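Local coordinates for putative alpha/beta hydrolase fold protein (Candidatus Nitrososphaera gargensis, PDB 5A62) that probably acts as a carboxylesterase, hydrolysing ester bonds with the catalytic machinery of the alpha/beta-hydrolase fold, at residues I36-Y41 with W249-K254; R139-A144 with G187-T192; K127-K132 with D221-R226. One frame throughout, in Å; residues are numbered along the deposited sequence. Where two conformers were deposited one is given.

Contact 1: I36-Y41 with W249-K254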
# COMPACT_ATOMS: atom_id res chain seq x y z
N ILE A 36 16.81 -7.93 -13.90
CA ILE A 36 18.27 -8.13 -13.99
C ILE A 36 18.78 -7.72 -15.36
O ILE A 36 19.94 -7.37 -15.49
CB ILE A 36 18.63 -9.56 -13.70
CG1 ILE A 36 18.46 -9.81 -12.22
CG2 ILE A 36 20.06 -9.88 -14.15
CD1 ILE A 36 18.39 -11.24 -11.83
N LEU A 37 17.91 -7.66 -16.36
CA LEU A 37 18.35 -7.18 -17.69
C LEU A 37 18.88 -5.76 -17.66
O LEU A 37 19.68 -5.37 -18.52
CB LEU A 37 17.27 -7.38 -18.74
CG LEU A 37 16.66 -8.80 -18.77
CD1 LEU A 37 15.52 -8.89 -19.78
CD2 LEU A 37 17.71 -9.86 -18.91
N ILE A 38 18.47 -4.94 -16.70
CA ILE A 38 18.91 -3.55 -16.64
C ILE A 38 20.36 -3.48 -16.22
O ILE A 38 20.96 -2.43 -16.40
CB ILE A 38 18.00 -2.74 -15.69
CG1 ILE A 38 17.85 -1.29 -16.17
CG2 ILE A 38 18.44 -2.79 -14.24
CD1 ILE A 38 16.88 -0.46 -15.33
N TRP A 39 20.92 -4.56 -15.67
CA TRP A 39 22.25 -4.58 -15.03
C TRP A 39 23.31 -5.26 -15.87
O TRP A 39 24.43 -5.55 -15.41
CB TRP A 39 22.18 -5.24 -13.64
CG TRP A 39 21.39 -4.56 -12.59
CD1 TRP A 39 20.39 -5.12 -11.77
CD2 TRP A 39 21.61 -3.24 -12.05
NE1 TRP A 39 19.95 -4.19 -10.90
CE2 TRP A 39 20.71 -3.07 -10.98
CE3 TRP A 39 22.49 -2.21 -12.34
CZ2 TRP A 39 20.65 -1.93 -10.26
CZ3 TRP A 39 22.45 -1.09 -11.60
CH2 TRP A 39 21.49 -0.93 -10.57
N ASP A 40 23.04 -5.52 -17.14
CA ASP A 40 23.96 -6.31 -17.93
C ASP A 40 25.38 -5.79 -17.92
O ASP A 40 26.36 -6.51 -17.63
CB ASP A 40 23.41 -6.47 -19.39
CG ASP A 40 23.06 -5.11 -20.15
OD1 ASP A 40 23.13 -3.95 -19.62
OD2 ASP A 40 22.69 -5.22 -21.37
N TYR A 41 25.51 -4.51 -18.23
CA TYR A 41 26.78 -3.87 -18.26
C TYR A 41 27.46 -3.90 -16.91
O TYR A 41 28.65 -4.18 -16.79
CB TYR A 41 26.66 -2.43 -18.73
CG TYR A 41 27.96 -1.64 -18.70
CD1 TYR A 41 28.96 -1.91 -19.62
CD2 TYR A 41 28.20 -0.72 -17.70
CE1 TYR A 41 30.16 -1.22 -19.57
CE2 TYR A 41 29.39 -0.02 -17.66
CZ TYR A 41 30.35 -0.26 -18.63
OH TYR A 41 31.56 0.43 -18.54
N TRP A 249 16.01 7.57 -14.99
CA TRP A 249 16.39 6.35 -15.66
C TRP A 249 17.84 6.30 -16.15
O TRP A 249 18.19 5.77 -17.19
CB TRP A 249 15.40 6.04 -16.80
CG TRP A 249 14.10 5.62 -16.31
CD1 TRP A 249 12.96 6.40 -16.21
CD2 TRP A 249 13.76 4.34 -15.76
NE1 TRP A 249 11.94 5.66 -15.67
CE2 TRP A 249 12.39 4.39 -15.41
CE3 TRP A 249 14.45 3.12 -15.61
CZ2 TRP A 249 11.73 3.30 -14.85
CZ3 TRP A 249 13.79 2.06 -15.05
CH2 TRP A 249 12.43 2.16 -14.68
N VAL A 250 18.72 6.83 -15.32
CA VAL A 250 20.14 6.90 -15.63
C VAL A 250 20.71 5.50 -15.89
O VAL A 250 21.68 5.35 -16.62
CB VAL A 250 20.94 7.63 -14.49
CG1 VAL A 250 20.95 6.81 -13.21
CG2 VAL A 250 22.35 7.99 -14.93
N VAL A 251 20.17 4.46 -15.26
CA VAL A 251 20.63 3.09 -15.44
C VAL A 251 20.35 2.57 -16.86
O VAL A 251 20.96 1.63 -17.31
CB VAL A 251 20.04 2.16 -14.35
CG1 VAL A 251 18.53 2.19 -14.37
CG2 VAL A 251 20.51 0.74 -14.47
N ILE A 252 19.42 3.18 -17.56
CA ILE A 252 19.19 2.84 -18.96
C ILE A 252 20.24 3.55 -19.82
O ILE A 252 20.76 2.91 -20.75
CB ILE A 252 17.79 3.30 -19.40
CG1 ILE A 252 16.73 2.51 -18.64
CG2 ILE A 252 17.58 3.23 -20.91
CD1 ILE A 252 16.70 1.05 -18.90
N GLU A 253 20.51 4.83 -19.55
CA GLU A 253 21.44 5.59 -20.39
C GLU A 253 22.90 5.23 -20.15
O GLU A 253 23.71 5.36 -21.06
CB GLU A 253 21.25 7.05 -20.15
CG GLU A 253 19.88 7.47 -20.68
CD GLU A 253 19.77 8.97 -20.91
OE1 GLU A 253 20.70 9.72 -20.50
OE2 GLU A 253 18.78 9.42 -21.51
N LYS A 254 23.24 4.83 -18.93
CA LYS A 254 24.58 4.37 -18.56
C LYS A 254 25.66 5.38 -18.93
O LYS A 254 26.62 5.04 -19.62
CB LYS A 254 24.88 2.97 -19.15
CG LYS A 254 23.83 1.93 -18.76
CD LYS A 254 24.27 0.49 -18.94
CE LYS A 254 23.19 -0.54 -18.58
NZ LYS A 254 22.72 -0.44 -17.23

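Contact 2: R139-A144 with G187-T192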
# COMPACT_ATOMS: atom_id res chain seq x y z
N ARG A 139 -2.06 7.42 -12.41
CA ARG A 139 -2.33 7.28 -13.84
C ARG A 139 -1.51 6.18 -14.47
O ARG A 139 -2.04 5.50 -15.33
CB ARG A 139 -2.10 8.58 -14.59
CG ARG A 139 -2.71 8.59 -15.99
CD ARG A 139 -4.23 8.57 -15.88
NE ARG A 139 -4.93 8.33 -17.14
CZ ARG A 139 -5.14 7.14 -17.68
NH1 ARG A 139 -4.57 6.07 -17.15
NH2 ARG A 139 -5.89 7.03 -18.76
N THR A 140 -0.28 5.92 -14.00
CA THR A 140 0.45 4.81 -14.55
C THR A 140 -0.19 3.47 -14.13
O THR A 140 -0.29 2.55 -14.93
CB THR A 140 1.94 4.80 -14.21
OG1 THR A 140 2.08 4.80 -12.77
CG2 THR A 140 2.58 6.06 -14.79
N ARG A 141 -0.68 3.36 -12.89
CA ARG A 141 -1.42 2.15 -12.52
C ARG A 141 -2.64 1.93 -13.42
O ARG A 141 -2.91 0.82 -13.85
CB ARG A 141 -1.86 2.16 -11.04
CG ARG A 141 -0.73 1.85 -10.06
CD ARG A 141 -1.25 1.65 -8.64
NE ARG A 141 -1.75 2.86 -8.07
CZ ARG A 141 -1.01 3.76 -7.46
NH1 ARG A 141 0.28 3.51 -7.33
NH2 ARG A 141 -1.53 4.88 -7.03
N GLU A 142 -3.35 3.03 -13.70
CA GLU A 142 -4.58 2.93 -14.50
C GLU A 142 -4.24 2.45 -15.91
O GLU A 142 -4.94 1.55 -16.43
CB GLU A 142 -5.25 4.28 -14.55
CG GLU A 142 -6.54 4.26 -15.35
CD GLU A 142 -7.25 5.61 -15.41
OE1 GLU A 142 -6.80 6.62 -14.80
OE2 GLU A 142 -8.29 5.67 -16.14
N VAL A 143 -3.18 3.01 -16.49
CA VAL A 143 -2.79 2.49 -17.81
C VAL A 143 -2.36 1.02 -17.75
O VAL A 143 -2.71 0.19 -18.57
CB VAL A 143 -1.68 3.34 -18.46
CG1 VAL A 143 -1.26 2.70 -19.78
CG2 VAL A 143 -2.14 4.75 -18.64
N ALA A 144 -1.56 0.65 -16.77
CA ALA A 144 -1.11 -0.74 -16.66
C ALA A 144 -2.30 -1.69 -16.58
O ALA A 144 -2.33 -2.73 -17.22
CB ALA A 144 -0.25 -0.92 -15.41
N GLY A 187 2.68 -6.90 -10.46
CA GLY A 187 3.90 -6.50 -9.83
C GLY A 187 4.12 -5.02 -9.88
O GLY A 187 4.64 -4.43 -8.90
N PHE A 188 3.85 -4.35 -11.00
CA PHE A 188 3.97 -2.91 -11.08
C PHE A 188 3.04 -2.26 -10.07
O PHE A 188 3.46 -1.34 -9.35
CB PHE A 188 3.62 -2.48 -12.52
CG PHE A 188 3.75 -0.99 -12.67
CD1 PHE A 188 4.97 -0.37 -12.85
CD2 PHE A 188 2.62 -0.18 -12.66
CE1 PHE A 188 5.06 1.01 -12.95
CE2 PHE A 188 2.72 1.18 -12.76
CZ PHE A 188 3.90 1.75 -12.86
N VAL A 189 1.77 -2.66 -10.10
CA VAL A 189 0.79 -2.10 -9.20
C VAL A 189 1.21 -2.26 -7.76
O VAL A 189 1.24 -1.29 -7.00
CB VAL A 189 -0.59 -2.64 -9.48
CG1 VAL A 189 -1.57 -2.19 -8.44
CG2 VAL A 189 -1.04 -2.18 -10.87
N ALA A 190 1.59 -3.45 -7.35
CA ALA A 190 1.95 -3.69 -5.97
C ALA A 190 3.16 -2.88 -5.56
O ALA A 190 3.23 -2.40 -4.43
CB ALA A 190 2.22 -5.11 -5.73
N ALA A 191 4.15 -2.73 -6.40
CA ALA A 191 5.37 -2.04 -6.03
C ALA A 191 5.08 -0.56 -5.80
O ALA A 191 5.58 0.05 -4.87
CB ALA A 191 6.45 -2.28 -7.03
N THR A 192 4.31 -0.00 -6.72
CA THR A 192 3.98 1.39 -6.57
C THR A 192 3.15 1.67 -5.29
O THR A 192 3.31 2.65 -4.58
CB THR A 192 3.34 2.00 -7.80
OG1 THR A 192 2.08 1.40 -8.05
CG2 THR A 192 4.22 1.95 -9.01
O HOH W 1 2.43 4.99 -5.84

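Contact 3: K127-K132 with D221-R226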
# COMPACT_ATOMS: atom_id res chain seq x y z
N LYS A 127 14.16 8.25 2.46
CA LYS A 127 13.03 9.02 2.88
C LYS A 127 11.70 8.50 2.35
O LYS A 127 11.60 7.91 1.26
CB LYS A 127 13.21 10.46 2.41
CG LYS A 127 14.37 11.06 3.19
CD LYS A 127 14.30 12.55 3.43
CE LYS A 127 13.03 12.93 4.16
NZ LYS A 127 13.06 14.37 4.52
N LYS A 128 10.68 8.75 3.14
CA LYS A 128 9.32 8.64 2.65
C LYS A 128 9.06 9.69 1.61
O LYS A 128 9.62 10.81 1.63
CB LYS A 128 8.33 8.90 3.78
CG LYS A 128 8.02 7.79 4.66
CD LYS A 128 6.69 8.10 5.47
CE LYS A 128 5.31 7.82 4.87
NZ LYS A 128 5.10 6.48 4.20
N PHE A 129 8.17 9.40 0.70
CA PHE A 129 7.73 10.37 -0.30
C PHE A 129 6.69 11.30 0.29
O PHE A 129 5.96 10.96 1.19
CB PHE A 129 7.13 9.68 -1.51
CG PHE A 129 8.14 8.88 -2.29
CD1 PHE A 129 9.00 9.47 -3.19
CD2 PHE A 129 8.27 7.50 -2.07
CE1 PHE A 129 9.95 8.74 -3.86
CE2 PHE A 129 9.21 6.76 -2.75
CZ PHE A 129 10.06 7.37 -3.64
N GLN A 130 6.65 12.49 -0.26
CA GLN A 130 5.47 13.30 -0.10
C GLN A 130 4.37 12.76 -0.99
O GLN A 130 4.59 12.20 -2.06
CB GLN A 130 5.82 14.76 -0.46
CG GLN A 130 6.77 15.45 0.54
CD GLN A 130 6.27 15.42 2.00
OE1 GLN A 130 6.84 14.76 2.88
NE2 GLN A 130 5.18 16.13 2.25
N GLU A 131 3.11 12.97 -0.61
CA GLU A 131 2.00 12.52 -1.44
C GLU A 131 2.11 13.03 -2.86
O GLU A 131 1.80 12.30 -3.79
CB GLU A 131 0.60 12.95 -0.88
CG GLU A 131 0.23 12.18 0.32
CD GLU A 131 -1.16 12.55 0.85
OE1 GLU A 131 -2.03 13.05 0.10
OE2 GLU A 131 -1.27 12.27 2.00
N LYS A 132 2.49 14.30 -3.04
CA LYS A 132 2.58 14.85 -4.35
C LYS A 132 3.58 14.07 -5.22
O LYS A 132 3.38 13.96 -6.41
CB LYS A 132 2.94 16.35 -4.26
CG LYS A 132 4.35 16.56 -3.75
CD LYS A 132 4.87 17.99 -3.75
CE LYS A 132 6.28 17.94 -3.13
NZ LYS A 132 7.06 19.22 -3.28
N ASP A 221 16.39 14.65 -11.88
CA ASP A 221 15.42 13.84 -11.15
C ASP A 221 14.95 14.69 -9.97
O ASP A 221 15.54 14.67 -8.89
CB ASP A 221 16.08 12.55 -10.67
CG ASP A 221 15.09 11.58 -10.08
OD1 ASP A 221 14.00 12.01 -9.59
OD2 ASP A 221 15.33 10.32 -10.14
N ASP A 222 13.90 15.49 -10.17
CA ASP A 222 13.61 16.49 -9.19
C ASP A 222 13.24 15.83 -7.85
O ASP A 222 13.59 16.37 -6.81
CB ASP A 222 12.44 17.36 -9.68
CG ASP A 222 12.81 18.29 -10.87
OD1 ASP A 222 13.98 18.64 -11.08
OD2 ASP A 222 11.88 18.66 -11.63
N VAL A 223 12.47 14.75 -7.87
CA VAL A 223 12.04 14.13 -6.64
C VAL A 223 13.24 13.63 -5.86
O VAL A 223 13.39 13.92 -4.65
CB VAL A 223 11.00 13.03 -6.81
CG1 VAL A 223 10.75 12.23 -5.55
CG2 VAL A 223 9.67 13.64 -7.31
N PHE A 224 14.08 12.83 -6.50
CA PHE A 224 15.23 12.29 -5.75
C PHE A 224 16.27 13.29 -5.44
O PHE A 224 16.91 13.20 -4.42
CB PHE A 224 15.77 10.99 -6.40
CG PHE A 224 14.83 9.85 -6.18
CD1 PHE A 224 14.74 9.26 -4.94
CD2 PHE A 224 13.99 9.44 -7.16
CE1 PHE A 224 13.86 8.23 -4.71
CE2 PHE A 224 13.11 8.39 -6.95
CZ PHE A 224 13.05 7.79 -5.71
N MET A 225 16.44 14.35 -6.25
CA MET A 225 17.32 15.46 -5.83
C MET A 225 16.88 16.05 -4.54
O MET A 225 17.65 16.30 -3.65
CB MET A 225 17.42 16.55 -6.89
CG MET A 225 18.30 16.17 -8.06
SD MET A 225 20.06 16.19 -7.72
CE MET A 225 20.33 17.98 -7.74
N ARG A 226 15.58 16.28 -4.44
CA ARG A 226 15.04 16.91 -3.25
C ARG A 226 15.22 15.97 -2.03
O ARG A 226 15.68 16.36 -0.94
CB ARG A 226 13.59 17.28 -3.43
CG ARG A 226 13.09 18.13 -2.27
CD ARG A 226 11.56 18.25 -2.25
NE ARG A 226 10.97 17.04 -1.68
CZ ARG A 226 10.15 16.18 -2.29
NH1 ARG A 226 9.80 16.27 -3.52
NH2 ARG A 226 9.67 15.20 -1.53

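Contact 1: I36-Y41 with W249-K254
In this alpha/beta-hydrolase fold, the short 3-10 turn 36-38 and the start of helix 40-48 meet the small helix 250-253, close to His98 of strand 93-98, which both Trp39 and Val251 touch. Lys254, the first residue to leave the small helix, reaches back across the gap. From its CB, CG lies anti to the carbonyl carbon, and the chain runs extended until Lys254 CD rests 3.8 Å from Tyr41 CB. Lys254 CE passes beside the carboxylate of Asp40, 3.6 Å from Asp40 OD1. A bend at the last torsion (chi4 -58°) then turns NZ onto two carbonyls. Lys254 NZ donates to Ile38 O at 2.8 Å, nearly along the C=O axis, and to Val251 O at 2.7 Å, in the carbonyl plane. The ammonium thus ties the 3-10 turn to its own helix, and Glu42 adds a salt bridge to the same atom. Asp40 OD1, 4.3 Å from Lys254 NZ, is too far for a salt bridge but probably still steadies the charge.

Next to this polar grip sits an apolar patch. Ile38 crosses Val251 and Ile252 at about right angles, with its CG1 3.8 Å from Ile252 CD1. Its CD1 also meets the edge of the Trp249 ring at CZ3. The tightest carbon-carbon touch is Ile38 CD1 against CG1 of Val251, a residue modelled in two conformers, at only 3.3 Å.

Contact 2: R139-A144 with G187-T192
Segments 139-144 and 187-192 run almost antiparallel, their axes at 162° and 9.8 Å apart at closest approach, with Arg141 and Val189 facing each other at a CA-CA distance of 5.8 Å. The buried side chain of Arg141 has the largest share of the contact. Its CG is anti to the carbonyl carbon, and a bend at chi3 (-68°) swings the guanidinium along Thr192, the two side chains sliding past each other in opposite directions. Arg141 NH1 donates to Thr192 OG1 at 2.9 Å, with the oxygen lying in the guanidinium plane. Thr192 OG1 in turn donates to Val189 O at 3.0 Å, so both roles of the hydroxyl are used and its orientation is fixed. A water accepts from Arg141 NH1 at 3.0 Å and donates to Thr192 O, closing a second bridge between the helices. Nearer the backbone, Arg141 CD lies against Val189 CG1.

On the other flank Phe188, CG anti to the backbone N, points its ring edge at helix 139-144. Thr140 OG1 sits in the ring plane 3.6 Å from Phe188 CZ, and Ala144 CB lies 4.0 Å from Phe188 CD2.

Both helices belong to the helical insertion between strands 116-122 and 212-218, where lids of this fold usually arise. Met149 and Leu152 of helix 149-157 pack beside them, Phe188 touches Ile32, and Thr73 and Thr69 of the second subunit pack on Arg141 and Val189.

Contact 3: K127-K132 with D221-R226
Arg226 and Phe129 do most of the work here, one on the polar side and the other on the apolar side, where the loop leading to helix 131-134 passes the first turn of helix 222-234. Arg226 leaves the helix with CG anti to the backbone N and bends at chi3 (80°), which brings its guanidinium up to the loop. Arg226 NH2 comes within 3.6 Å of CG of Gln130, whose amide plane stands almost perpendicular to the guanidinium (86°). From another direction Lys132, extended beyond CG, reaches it tip to tip and sets CE over one guanidinium face, 3.9 Å from Arg226 NH1. The two cationic ends come close, Lys132 NZ being 4.0 Å from Arg226 NH1. Asp133, which forms a salt bridge with Arg226 NH2, probably offsets their repulsion. Its carboxylate also accepts from the backbone N of Gln130, so one acid holds both the arginine and the loop.

Phe129 turns its ring edge to the helix. Val223 CG1 lies in the ring plane, 4.0 Å from Phe129 CE1, while Phe129 CZ approaches Phe224 CZ to 3.7 Å. These two rings meet obliquely, with their planes 82° apart. Phe224 is placed by the helix start: Asp221 is the N-cap, and Asp221 OD1 accepts from Phe224 N at 3.2 Å in a nearly straight bond, reached from above the carboxylate plane. The backbone N-H and the helix end would favour the ionised acid.

Beyond the contact Asp221 touches His248, and Phe224 touches Ser99 in a GxSxG sequence. An acid after strand 212-218 touching a histidine, with the serine of a nucleophile-elbow pattern against Phe224, is consistent with the Ser-Asp-His catalytic triad of alpha/beta hydrolases.

In the fold
Contacts 2 and 3 both lie inside the long chain loop closed by contact 1, and contact 2 is nested again within contact 3. Their centres form a broad triangle with sides of about 21 Å (contacts 1 and 2), 22 Å (1 and 3) and 18 Å (2 and 3). No two touch, the nearest atoms staying about 6 to 7 Å apart. Contacts 1 and 3 flank the probable active site; bound acetate, probably from the crystallisation liquor, lies about 6 Å from the side chain of Trp249 and about 5 Å from that of Phe224, which may mark a pocket there. Contact 2 belongs to the helical insertion and shares with contact 3 the interface to the second subunit.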